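Local structure of metallocarboxypeptidase (Trypanosoma cruzi, 3DWC) at residues Pro238-Ser243 with Gly270-Glu275; Arg217-Val222 with Thr260-Val265; Lys211-Cys216 with Gly230-Ser235; Leu23-Trp28 with Asp246-Thr251. The protein probably releases single amino acids from the C-terminal end of peptides, with broad specificity except for proline, as a metal-dependent M32 carboxypeptidase. All coordinates share one frame; numbering follows the deposited sequence.

Contact 1 (Pro238-Ser243 with Gly270-Glu275). With CO (cobalt (II) ion), chain Q.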
loop_
_atom_site.group_PDB
_atom_site.type_symbol
_atom_site.label_atom_id
_atom_site.label_comp_id
_atom_site.label_asym_id
_atom_site.label_seq_id
_atom_site.Cartn_x
_atom_site.Cartn_y
_atom_site.Cartn_z
ATOM N N PRO B 238 13.492 -8.558 6.956
ATOM C CA PRO B 238 13.056 -7.486 7.855
ATOM C C PRO B 238 13.602 -6.120 7.465
ATOM O O PRO B 238 14.765 -5.989 7.107
ATOM C CB PRO B 238 13.618 -7.907 9.222
ATOM C CG PRO B 238 14.641 -8.878 8.926
ATOM C CD PRO B 238 14.157 -9.618 7.720
ATOM N N PHE B 239 12.740 -5.126 7.491
ATOM C CA PHE B 239 13.157 -3.766 7.236
ATOM C C PHE B 239 12.191 -2.857 7.978
ATOM O O PHE B 239 11.186 -3.307 8.497
ATOM C CB PHE B 239 13.175 -3.434 5.731
ATOM C CG PHE B 239 11.828 -3.508 5.075
ATOM C CD1 PHE B 239 11.087 -2.370 4.829
ATOM C CD2 PHE B 239 11.308 -4.731 4.673
ATOM C CE1 PHE B 239 9.811 -2.455 4.205
ATOM C CE2 PHE B 239 10.042 -4.816 4.068
ATOM C CZ PHE B 239 9.305 -3.670 3.851
ATOM N N CYS B 240 12.559 -1.582 8.014
ATOM C CA CYS B 240 11.774 -0.496 8.593
ATOM C C CYS B 240 11.490 0.438 7.425
ATOM O O CYS B 240 12.419 1.009 6.818
ATOM C CB CYS B 240 12.623 0.248 9.642
ATOM S SG CYS B 240 11.876 1.728 10.374
ATOM N N GLY B 241 10.230 0.611 7.087
ATOM C CA GLY B 241 9.934 1.448 5.935
ATOM C C GLY B 241 8.692 2.301 6.024
ATOM O O GLY B 241 8.257 2.653 7.104
ATOM N N ASN B 242 8.159 2.633 4.840
ATOM C CA ASN B 242 7.116 3.599 4.695
ATOM C C ASN B 242 7.530 4.995 5.162
ATOM O O ASN B 242 8.653 5.384 4.930
ATOM C CB ASN B 242 5.829 3.119 5.355
ATOM C CG ASN B 242 4.616 3.613 4.630
ATOM O OD1 ASN B 242 4.637 3.753 3.413
ATOM N ND2 ASN B 242 3.556 3.888 5.362
ATOM N N SER B 243 6.630 5.750 5.802
ATOM C CA SER B 243 6.816 7.164 6.042
ATOM C C SER B 243 6.831 7.499 7.539
ATOM O O SER B 243 6.388 6.705 8.385
ATOM C CB SER B 243 5.669 7.912 5.364
ATOM O OG SER B 243 5.774 7.845 3.949
ATOM N N GLY B 270 14.222 0.121 16.841
ATOM C CA GLY B 270 15.166 1.209 17.140
ATOM C C GLY B 270 15.237 2.233 16.000
ATOM O O GLY B 270 15.299 3.412 16.262
ATOM N N HIS B 271 15.288 1.758 14.747
ATOM C CA HIS B 271 15.152 2.614 13.547
ATOM C C HIS B 271 13.819 3.405 13.586
ATOM O O HIS B 271 13.801 4.638 13.419
ATOM C CB HIS B 271 15.185 1.779 12.253
ATOM C CG HIS B 271 16.538 1.273 11.840
ATOM N ND1 HIS B 271 17.612 2.095 11.592
ATOM C CD2 HIS B 271 16.955 0.026 11.522
ATOM C CE1 HIS B 271 18.658 1.368 11.227
ATOM N NE2 HIS B 271 18.280 0.112 11.164
ATOM N N ALA B 272 12.710 2.691 13.858
ATOM C CA ALA B 272 11.369 3.271 13.887
ATOM C C ALA B 272 11.236 4.425 14.844
ATOM O O ALA B 272 10.551 5.424 14.539
ATOM C CB ALA B 272 10.320 2.192 14.240
ATOM N N LYS B 273 11.847 4.297 16.012
ATOM C CA LYS B 273 11.724 5.359 17.030
ATOM C C LYS B 273 12.362 6.630 16.516
ATOM O O LYS B 273 11.882 7.733 16.781
ATOM C CB LYS B 273 12.399 4.939 18.336
ATOM C CG LYS B 273 11.691 3.762 19.111
ATOM C CD LYS B 273 10.270 4.122 19.588
ATOM C CE LYS B 273 10.291 5.186 20.729
ATOM N NZ LYS B 273 8.912 5.558 21.154
ATOM N N TYR B 274 13.441 6.497 15.766
ATOM C CA TYR B 274 14.068 7.660 15.156
ATOM C C TYR B 274 13.107 8.312 14.154
ATOM O O TYR B 274 12.800 9.526 14.260
ATOM C CB TYR B 274 15.396 7.261 14.517
ATOM C CG TYR B 274 16.366 8.350 14.084
ATOM C CD1 TYR B 274 16.168 9.700 14.352
ATOM C CD2 TYR B 274 17.518 7.998 13.432
ATOM C CE1 TYR B 274 17.158 10.682 13.940
ATOM C CE2 TYR B 274 18.468 8.949 13.001
ATOM C CZ TYR B 274 18.277 10.283 13.280
ATOM O OH TYR B 274 19.230 11.181 12.882
ATOM N N GLU B 275 12.596 7.497 13.225
ATOM C CA GLU B 275 11.646 7.962 12.213
ATOM C C GLU B 275 10.381 8.599 12.823
ATOM O O GLU B 275 9.959 9.684 12.369
ATOM C CB GLU B 275 11.308 6.826 11.233
ATOM C CG GLU B 275 12.518 6.377 10.383
ATOM C CD GLU B 275 12.975 7.466 9.408
ATOM O OE1 GLU B 275 14.190 7.640 9.153
ATOM O OE2 GLU B 275 12.105 8.179 8.899
HETATM CO CO CO Q . 19.566 -1.571 10.597
HETATM O O HOH W 1 9.772 6.715 7.632
HETATM O O HOH W 2 20.796 -2.706 9.937
HETATM O O HOH W 3 18.031 -2.883 9.589
HETATM O O HOH W 4 19.934 -0.999 8.527
#
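H271, whose CB touches C240, turns the NE2 edge of its imidazole to the cobalt ion, with NE2 2.2 Å from the metal. Water 2, bound to the same ion, lies in the ring plane at that edge. The metal bond fixes how the imidazole is turned, and the rings of H267 and H297 are its neighbours. The C240 side chain makes the direct contact between strand and helix, chiefly through SG. C240 SG sits 3.8 Å from H271 CB and 3.7 Å from the backbone A272 N. It also reaches A272 CB, at 4.2 Å. SG is anti to the backbone N (chi1 175°), which carries it away from its own strand and onto the helix. Further along, a water joins the two segments. It donates to N242 O at 3.2 Å and to E275 OE2 at 3.0 Å. The same carboxylate forms a salt bridge with K244 and a hydrogen bond with H297. H267 and E298 complete the protein ligands of the cobalt, beside three waters, and C240 lies close to E268, the predicted proton donor/acceptor. This is the HExxH zinc-peptidase type of metal site, here holding cobalt, with a short strand beside the metal-binding helix.

Contact 2 (Arg217-Val222 with Thr260-Val265)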
loop_
_atom_site.group_PDB
_atom_site.type_symbol
_atom_site.label_atom_id
_atom_site.label_comp_id
_atom_site.label_asym_id
_atom_site.label_seq_id
_atom_site.Cartn_x
_atom_site.Cartn_y
_atom_site.Cartn_z
ATOM N N ARG B 217 5.314 -7.759 19.480
ATOM C CA ARG B 217 4.492 -6.578 19.708
ATOM C C ARG B 217 4.632 -6.107 21.128
ATOM O O ARG B 217 4.538 -4.916 21.381
ATOM C CB ARG B 217 2.998 -6.835 19.449
ATOM C CG ARG B 217 2.685 -7.115 18.000
ATOM C CD ARG B 217 1.183 -7.325 17.721
ATOM N NE ARG B 217 1.139 -7.594 16.295
ATOM C CZ ARG B 217 1.047 -6.664 15.345
ATOM N NH1 ARG B 217 0.870 -5.374 15.654
ATOM N NH2 ARG B 217 1.085 -7.059 14.071
ATOM N N PHE B 218 4.754 -7.053 22.065
ATOM C CA PHE B 218 4.916 -6.705 23.464
ATOM C C PHE B 218 6.190 -5.887 23.584
ATOM O O PHE B 218 6.203 -4.858 24.228
ATOM C CB PHE B 218 4.982 -7.932 24.372
ATOM C CG PHE B 218 5.344 -7.595 25.786
ATOM C CD1 PHE B 218 4.418 -7.028 26.629
ATOM C CD2 PHE B 218 6.632 -7.800 26.259
ATOM C CE1 PHE B 218 4.762 -6.676 27.921
ATOM C CE2 PHE B 218 6.973 -7.469 27.538
ATOM C CZ PHE B 218 6.051 -6.921 28.382
ATOM N N PHE B 219 7.253 -6.311 22.902
ATOM C CA PHE B 219 8.477 -5.557 22.965
ATOM C C PHE B 219 8.444 -4.244 22.236
ATOM O O PHE B 219 9.006 -3.258 22.740
ATOM C CB PHE B 219 9.710 -6.405 22.689
ATOM C CG PHE B 219 10.083 -7.278 23.856
ATOM C CD1 PHE B 219 10.827 -6.761 24.909
ATOM C CD2 PHE B 219 9.688 -8.614 23.913
ATOM C CE1 PHE B 219 11.174 -7.573 26.012
ATOM C CE2 PHE B 219 10.042 -9.409 24.966
ATOM C CZ PHE B 219 10.780 -8.893 26.030
ATOM N N MET B 220 7.704 -4.167 21.129
ATOM C CA MET B 220 7.473 -2.896 20.521
ATOM C C MET B 220 6.744 -1.946 21.517
ATOM O O MET B 220 7.067 -0.755 21.567
ATOM C CB MET B 220 6.674 -3.068 19.241
ATOM C CG MET B 220 7.471 -3.807 18.171
ATOM S SD MET B 220 6.562 -4.117 16.685
ATOM C CE MET B 220 6.511 -2.486 15.911
ATOM N N ASP B 221 5.804 -2.464 22.321
ATOM C CA ASP B 221 5.199 -1.669 23.420
ATOM C C ASP B 221 6.195 -1.224 24.509
ATOM O O ASP B 221 6.131 -0.094 25.031
ATOM C CB ASP B 221 4.059 -2.446 24.097
ATOM C CG ASP B 221 2.808 -2.555 23.224
ATOM O OD1 ASP B 221 2.654 -1.789 22.231
ATOM O OD2 ASP B 221 1.951 -3.409 23.560
ATOM N N VAL B 222 7.127 -2.112 24.860
ATOM C CA VAL B 222 8.204 -1.781 25.791
ATOM C C VAL B 222 9.014 -0.608 25.238
ATOM O O VAL B 222 9.389 0.269 25.982
ATOM C CB VAL B 222 9.109 -3.021 26.093
ATOM C CG1 VAL B 222 10.377 -2.640 26.855
ATOM C CG2 VAL B 222 8.290 -4.125 26.822
ATOM N N THR B 260 16.232 -14.714 16.504
ATOM C CA THR B 260 16.626 -13.887 15.373
ATOM C C THR B 260 15.571 -12.871 15.075
ATOM O O THR B 260 15.861 -11.724 14.826
ATOM C CB THR B 260 16.873 -14.686 14.083
ATOM O OG1 THR B 260 17.892 -15.641 14.338
ATOM C CG2 THR B 260 17.428 -13.736 13.012
ATOM N N SER B 261 14.340 -13.336 15.128
ATOM C CA SER B 261 13.198 -12.561 14.882
ATOM C C SER B 261 12.861 -11.557 15.990
ATOM O O SER B 261 12.466 -10.429 15.695
ATOM C CB SER B 261 12.030 -13.523 14.661
ATOM O OG SER B 261 10.830 -12.815 14.812
ATOM N N LEU B 262 13.018 -11.952 17.248
ATOM C CA LEU B 262 12.872 -11.007 18.374
ATOM C C LEU B 262 13.878 -9.849 18.317
ATOM O O LEU B 262 13.545 -8.657 18.433
ATOM C CB LEU B 262 13.126 -11.778 19.668
ATOM C CG LEU B 262 12.472 -11.350 20.983
ATOM C CD1 LEU B 262 13.409 -11.754 22.133
ATOM C CD2 LEU B 262 11.998 -9.917 21.091
ATOM N N LEU B 263 15.145 -10.227 18.216
ATOM C CA LEU B 263 16.202 -9.242 18.114
ATOM C C LEU B 263 16.118 -8.396 16.840
ATOM O O LEU B 263 16.472 -7.198 16.835
ATOM C CB LEU B 263 17.568 -9.885 18.249
ATOM C CG LEU B 263 18.043 -10.161 19.674
ATOM C CD1 LEU B 263 16.942 -10.644 20.614
ATOM C CD2 LEU B 263 19.063 -11.249 19.486
ATOM N N GLY B 264 15.693 -9.031 15.767
ATOM C CA GLY B 264 15.353 -8.313 14.524
ATOM C C GLY B 264 14.280 -7.249 14.683
ATOM O O GLY B 264 14.427 -6.138 14.226
ATOM N N VAL B 265 13.189 -7.584 15.328
ATOM C CA VAL B 265 12.163 -6.583 15.603
ATOM C C VAL B 265 12.658 -5.457 16.504
ATOM O O VAL B 265 12.342 -4.303 16.276
ATOM C CB VAL B 265 10.913 -7.237 16.193
ATOM C CG1 VAL B 265 9.999 -6.245 16.903
ATOM C CG2 VAL B 265 10.182 -7.962 15.067
#
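V265, F219 and L262 have the most surface buried here, and together with M220 they form two separate touches between helices 209-222 and 259-276. In the first, V265 points at the other helix and lays its CG1 methyl against M220. CG1 is 3.7 Å from M220 CG and 4.0 Å from M220 SD. The two side chains cross at about a right angle, so the methyl meets the flank of the methionine chain. That chain bends at chi3 (75°), which sends CE toward I249 of strand 246-251. In the second touch, F219 CD2 meets L262 CD2 at 3.9 Å. The methyl comes at the ring obliquely. One face of the F219 ring carries F218 CD2, 3.9 Å above its plane and offset toward the rim. In return, F219 CE2 lies in the plane of the F218 ring, at its edge. All four residues in the contact are buried and the contact is wholly apolar. Helix 312-326 closes one side, where L318 touches both F219 and L262 and the F314 ring meets that of F219. On the sheet side, strand 246-251 packs I249 on M220 and T251 on V265.

Contact 3 (Lys211-Cys216 with Gly230-Ser235)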
loop_
_atom_site.group_PDB
_atom_site.type_symbol
_atom_site.label_atom_id
_atom_site.label_comp_id
_atom_site.label_asym_id
_atom_site.label_seq_id
_atom_site.Cartn_x
_atom_site.Cartn_y
_atom_site.Cartn_z
ATOM N N LYS B 211 2.565 -16.794 18.839
ATOM C CA LYS B 211 3.081 -16.390 20.143
ATOM C C LYS B 211 4.355 -15.521 19.966
ATOM O O LYS B 211 4.587 -14.556 20.715
ATOM C CB LYS B 211 3.326 -17.636 21.007
ATOM C CG LYS B 211 2.020 -18.438 21.350
ATOM C CD LYS B 211 2.338 -19.737 22.088
ATOM C CE LYS B 211 1.173 -20.739 22.141
ATOM N NZ LYS B 211 0.606 -20.820 23.460
ATOM N N GLN B 212 5.158 -15.842 18.949
ATOM C CA GLN B 212 6.312 -14.986 18.558
ATOM C C GLN B 212 5.903 -13.573 18.176
ATOM O O GLN B 212 6.542 -12.590 18.563
ATOM C CB GLN B 212 7.056 -15.622 17.389
ATOM C CG GLN B 212 7.857 -16.810 17.835
ATOM C CD GLN B 212 8.863 -17.235 16.803
ATOM O OE1 GLN B 212 9.715 -16.453 16.391
ATOM N NE2 GLN B 212 8.788 -18.491 16.396
ATOM N N GLU B 213 4.836 -13.476 17.401
ATOM C CA GLU B 213 4.319 -12.189 17.006
ATOM C C GLU B 213 3.812 -11.425 18.207
ATOM O O GLU B 213 4.068 -10.218 18.358
ATOM C CB GLU B 213 3.194 -12.367 16.007
ATOM C CG GLU B 213 2.658 -11.037 15.574
ATOM C CD GLU B 213 1.603 -11.148 14.498
ATOM O OE1 GLU B 213 0.746 -10.233 14.481
ATOM O OE2 GLU B 213 1.654 -12.132 13.675
ATOM N N ALA B 214 3.075 -12.105 19.081
ATOM C CA ALA B 214 2.594 -11.431 20.270
ATOM C C ALA B 214 3.735 -10.910 21.154
ATOM O O ALA B 214 3.669 -9.780 21.716
ATOM C CB ALA B 214 1.654 -12.360 21.061
ATOM N N LEU B 215 4.772 -11.713 21.305
ATOM C CA LEU B 215 5.960 -11.319 22.054
ATOM C C LEU B 215 6.695 -10.113 21.452
ATOM O O LEU B 215 7.133 -9.190 22.166
ATOM C CB LEU B 215 6.917 -12.499 22.190
ATOM C CG LEU B 215 8.119 -12.280 23.109
ATOM C CD1 LEU B 215 7.721 -11.909 24.576
ATOM C CD2 LEU B 215 8.998 -13.459 23.099
ATOM N N CYS B 216 6.822 -10.128 20.141
ATOM C CA CYS B 216 7.415 -9.026 19.414
ATOM C C CYS B 216 6.636 -7.723 19.623
ATOM O O CYS B 216 7.244 -6.686 19.889
ATOM C CB CYS B 216 7.505 -9.393 17.935
ATOM S SG CYS B 216 8.862 -10.579 17.524
ATOM N N GLY B 230 2.025 3.524 12.926
ATOM C CA GLY B 230 2.922 2.531 12.378
ATOM C C GLY B 230 2.356 1.128 12.464
ATOM O O GLY B 230 1.252 0.933 12.982
ATOM N N ARG B 231 3.083 0.162 11.898
ATOM C CA ARG B 231 2.591 -1.203 11.842
ATOM C C ARG B 231 3.712 -2.192 12.041
ATOM O O ARG B 231 4.867 -1.832 11.808
ATOM C CB ARG B 231 1.957 -1.491 10.474
ATOM C CG ARG B 231 0.672 -0.783 10.144
ATOM C CD ARG B 231 0.226 -1.290 8.719
ATOM N NE ARG B 231 -0.029 -2.730 8.773
ATOM C CZ ARG B 231 -1.178 -3.271 9.174
ATOM N NH1 ARG B 231 -2.228 -2.519 9.417
ATOM N NH2 ARG B 231 -1.311 -4.601 9.221
ATOM N N LEU B 232 3.366 -3.424 12.440
ATOM C CA LEU B 232 4.248 -4.608 12.279
ATOM C C LEU B 232 3.634 -5.639 11.320
ATOM O O LEU B 232 2.520 -6.020 11.488
ATOM C CB LEU B 232 4.530 -5.311 13.639
ATOM C CG LEU B 232 5.288 -6.648 13.638
ATOM C CD1 LEU B 232 6.727 -6.465 13.201
ATOM C CD2 LEU B 232 5.253 -7.417 14.981
ATOM N N ASP B 233 4.394 -6.136 10.360
ATOM C CA ASP B 233 3.883 -7.171 9.414
ATOM C C ASP B 233 5.011 -8.146 9.082
ATOM O O ASP B 233 6.043 -8.097 9.711
ATOM C CB ASP B 233 3.373 -6.497 8.129
ATOM C CG ASP B 233 2.142 -5.673 8.369
ATOM O OD1 ASP B 233 1.061 -6.266 8.612
ATOM O OD2 ASP B 233 2.250 -4.432 8.359
ATOM N N VAL B 234 4.818 -8.998 8.065
ATOM C CA VAL B 234 5.784 -10.037 7.654
ATOM C C VAL B 234 6.353 -9.765 6.226
ATOM O O VAL B 234 5.624 -9.371 5.322
ATOM C CB VAL B 234 5.114 -11.403 7.753
ATOM C CG1 VAL B 234 5.989 -12.514 7.165
ATOM C CG2 VAL B 234 4.770 -11.704 9.219
ATOM N N SER B 235 7.671 -9.853 6.072
ATOM C CA SER B 235 8.328 -9.901 4.760
ATOM C C SER B 235 9.490 -10.894 4.797
ATOM O O SER B 235 9.857 -11.369 5.862
ATOM C CB SER B 235 8.810 -8.537 4.259
ATOM O OG SER B 235 9.869 -7.984 5.048
#
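L232 of strand 230-234 meets E213 and C216 of helix 209-222, where the helix packs on an outer strand of the small three-stranded mixed sheet in this M32 peptidase. The helix comes first in the chain and leads through a loop into the strand. L232 points at the helix and touches it with a single methyl, CD2. That methyl lies 4.2 Å from C216 CB and 4.5 Å from E213 CG. The packing is therefore light, and it is made by carbon atoms alone. E213 starts off to the side of the strand. Its CG stands anti to the backbone N (chi1 -179°) and the chain stays extended beyond it, so the methylene passes alongside the leucine. The carboxylate continues past and forms a salt bridge with R217, which also makes a weak hydrogen bond to L232 O. Y253 touches both E213 and L232, and I249 of the neighbouring strand packs on L232.

D233 points away from the helix, to the other side of the strand. It is gripped side-on by R231, two residues earlier. R231 NE is 2.9 Å from D233 OD2 and R231 NH2 is 3.0 Å from D233 OD1. Both oxygens use their syn lone pairs and lie almost exactly in the guanidinium plane. This pair of hydrogen bonds holds the two flat groups nearly coplanar and probably keeps both charged. The remaining nitrogen, R231 NH1, donates to the backbone oxygen of M33 in the second subunit.

Contact 4 (Leu23-Trp28 with Asp246-Thr251)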
loop_
_atom_site.group_PDB
_atom_site.type_symbol
_atom_site.label_atom_id
_atom_site.label_comp_id
_atom_site.label_asym_id
_atom_site.label_seq_id
_atom_site.Cartn_x
_atom_site.Cartn_y
_atom_site.Cartn_z
ATOM N N LEU B 23 5.785 6.587 -3.228
ATOM C CA LEU B 23 6.861 5.649 -3.516
ATOM C C LEU B 23 7.175 4.730 -2.337
ATOM O O LEU B 23 7.352 3.538 -2.491
ATOM C CB LEU B 23 8.146 6.421 -3.857
ATOM C CG LEU B 23 8.340 6.864 -5.296
ATOM C CD1 LEU B 23 9.766 7.414 -5.457
ATOM C CD2 LEU B 23 8.088 5.694 -6.219
ATOM N N LEU B 24 7.240 5.312 -1.162
ATOM C CA LEU B 24 7.540 4.547 0.050
ATOM C C LEU B 24 6.425 3.514 0.357
ATOM O O LEU B 24 6.667 2.368 0.766
ATOM C CB LEU B 24 7.718 5.549 1.186
ATOM C CG LEU B 24 8.999 6.392 1.157
ATOM C CD1 LEU B 24 8.913 7.623 2.064
ATOM C CD2 LEU B 24 10.188 5.526 1.580
ATOM N N LEU B 25 5.186 3.919 0.134
ATOM C CA LEU B 25 4.024 3.019 0.319
ATOM C C LEU B 25 4.114 1.921 -0.666
ATOM O O LEU B 25 4.000 0.746 -0.305
ATOM C CB LEU B 25 2.708 3.748 0.095
ATOM C CG LEU B 25 1.438 2.911 0.399
ATOM C CD1 LEU B 25 1.416 2.538 1.927
ATOM C CD2 LEU B 25 0.153 3.697 0.000
ATOM N N ALA B 26 4.316 2.299 -1.924
ATOM C CA ALA B 26 4.433 1.323 -3.031
ATOM C C ALA B 26 5.557 0.325 -2.770
ATOM O O ALA B 26 5.423 -0.852 -3.066
ATOM C CB ALA B 26 4.666 2.054 -4.370
ATOM N N ASP B 27 6.650 0.791 -2.178
ATOM C CA ASP B 27 7.798 -0.090 -1.907
ATOM C C ASP B 27 7.459 -1.001 -0.738
ATOM O O ASP B 27 7.647 -2.185 -0.817
ATOM C CB ASP B 27 9.068 0.708 -1.661
ATOM C CG ASP B 27 10.293 -0.183 -1.545
ATOM O OD1 ASP B 27 10.600 -0.916 -2.519
ATOM O OD2 ASP B 27 10.880 -0.219 -0.474
ATOM N N TRP B 28 6.909 -0.443 0.337
ATOM C CA TRP B 28 6.472 -1.253 1.465
ATOM C C TRP B 28 5.527 -2.379 1.034
ATOM O O TRP B 28 5.729 -3.564 1.383
ATOM C CB TRP B 28 5.857 -0.353 2.591
ATOM C CG TRP B 28 5.234 -1.163 3.681
ATOM C CD1 TRP B 28 5.850 -1.656 4.777
ATOM C CD2 TRP B 28 3.867 -1.622 3.737
ATOM N NE1 TRP B 28 4.964 -2.421 5.521
ATOM C CE2 TRP B 28 3.743 -2.429 4.885
ATOM C CE3 TRP B 28 2.773 -1.513 2.873
ATOM C CZ2 TRP B 28 2.533 -3.044 5.250
ATOM C CZ3 TRP B 28 1.564 -2.160 3.223
ATOM C CH2 TRP B 28 1.463 -2.918 4.403
ATOM N N ASP B 246 3.819 7.107 9.569
ATOM C CA ASP B 246 3.193 5.833 9.361
ATOM C C ASP B 246 4.331 4.865 9.115
ATOM O O ASP B 246 4.579 4.469 7.987
ATOM C CB ASP B 246 2.214 5.964 8.159
ATOM C CG ASP B 246 1.400 4.706 7.909
ATOM O OD1 ASP B 246 1.784 3.621 8.446
ATOM O OD2 ASP B 246 0.389 4.801 7.130
ATOM N N VAL B 247 5.045 4.497 10.194
ATOM C CA VAL B 247 6.297 3.748 10.078
ATOM C C VAL B 247 5.966 2.265 10.185
ATOM O O VAL B 247 5.334 1.852 11.131
ATOM C CB VAL B 247 7.314 4.139 11.185
ATOM C CG1 VAL B 247 8.642 3.203 11.082
ATOM C CG2 VAL B 247 7.628 5.564 11.093
ATOM N N ARG B 248 6.366 1.493 9.194
ATOM C CA ARG B 248 5.954 0.129 9.024
ATOM C C ARG B 248 7.220 -0.749 8.954
ATOM O O ARG B 248 8.019 -0.636 8.020
ATOM C CB ARG B 248 5.101 -0.035 7.742
ATOM C CG ARG B 248 3.864 0.854 7.768
ATOM C CD ARG B 248 2.868 0.516 6.688
ATOM N NE ARG B 248 1.738 1.441 6.741
ATOM C CZ ARG B 248 0.719 1.379 5.902
ATOM N NH1 ARG B 248 0.700 0.450 4.978
ATOM N NH2 ARG B 248 -0.231 2.296 5.929
ATOM N N ILE B 249 7.349 -1.621 9.954
ATOM C CA ILE B 249 8.440 -2.535 10.086
ATOM C C ILE B 249 7.955 -3.962 9.834
ATOM O O ILE B 249 6.794 -4.271 9.986
ATOM C CB ILE B 249 9.111 -2.413 11.462
ATOM C CG1 ILE B 249 8.259 -2.953 12.599
ATOM C CG2 ILE B 249 9.453 -0.972 11.791
ATOM C CD1 ILE B 249 9.125 -3.151 13.829
ATOM N N THR B 250 8.867 -4.833 9.431
ATOM C CA THR B 250 8.517 -6.219 9.216
ATOM C C THR B 250 9.542 -7.160 9.862
ATOM O O THR B 250 10.618 -6.737 10.335
ATOM C CB THR B 250 8.487 -6.535 7.744
ATOM O OG1 THR B 250 9.799 -6.388 7.241
ATOM C CG2 THR B 250 7.539 -5.603 7.007
ATOM N N THR B 251 9.183 -8.441 9.845
ATOM C CA THR B 251 10.003 -9.504 10.353
ATOM C C THR B 251 9.528 -10.789 9.704
ATOM O O THR B 251 8.655 -10.814 8.850
ATOM C CB THR B 251 9.900 -9.630 11.895
ATOM O OG1 THR B 251 10.912 -10.519 12.371
ATOM C CG2 THR B 251 8.507 -10.189 12.315
HETATM O O HOH W 5 4.718 -3.346 8.168
#
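W28 and R248 form the tight part of this contact, with the arginine running over one face of the indole. R248 CB starts 3.3 Å from W28 NE1. R248 CD lies over the indole, 3.7 Å from the centroid of the five-membered ring, as a CH-pi contact. Because the chain is extended from CG to NE, it carries the guanidinium on to the six-membered ring. There CZ is 4.5 Å from the ring centroid in a cation-pi contact. The guanidinium stands upright on the indole, the planes 89° apart, and its NH1 edge comes down to 3.3 Å from W28 CZ3. L25 CD1 covers a face of the same guanidinium, 3.8 Å from NH1.

The contact places helix 3-32 along the middle strand of the mixed sheet, 246-251; the axes of segments 23-28 and 246-251 run 21° apart. D246 grips the arginine side-on: R248 NE is 2.8 Å from D246 OD1, and NH2 binds OD2. The pair is not flat: NE approaches OD1 from above the carboxylate plane. NH1 forms a salt bridge with D29 of the second subunit, so two carboxylates probably offset its buried charge.

Toward T250 the packing is looser. T250 CG2 stays 4.4 Å from W28 NE1, and T250 OG1 is hydrogen-bonded to S235. Water 5 lies in the indole plane at its edge, accepts from W28 NE1 and donates to I249 O.

How the contacts relate
Strand 246-251 of contact 4 is the middle of the sheet. Contact 1 supplies one neighbour strand, through G241 N to R248 O at 2.7 Å and F239 O to T250 N at 2.9 Å. Contact 3 supplies the other, through R231 N to V247 O at 2.9 Å. Contacts 1 and 2 share helix 259-276, and contacts 2 and 3 share helix 209-222. Contact 2 also reaches the strand of contact 4, with M220 CE 3.4 Å from I249 CD1. Only contact 1 holds a cobalt ligand. The side chains of T250, V265 and L232 lie about 11, 12 and 14 Å from the ion. Contacts 3 and 4 both touch the second subunit.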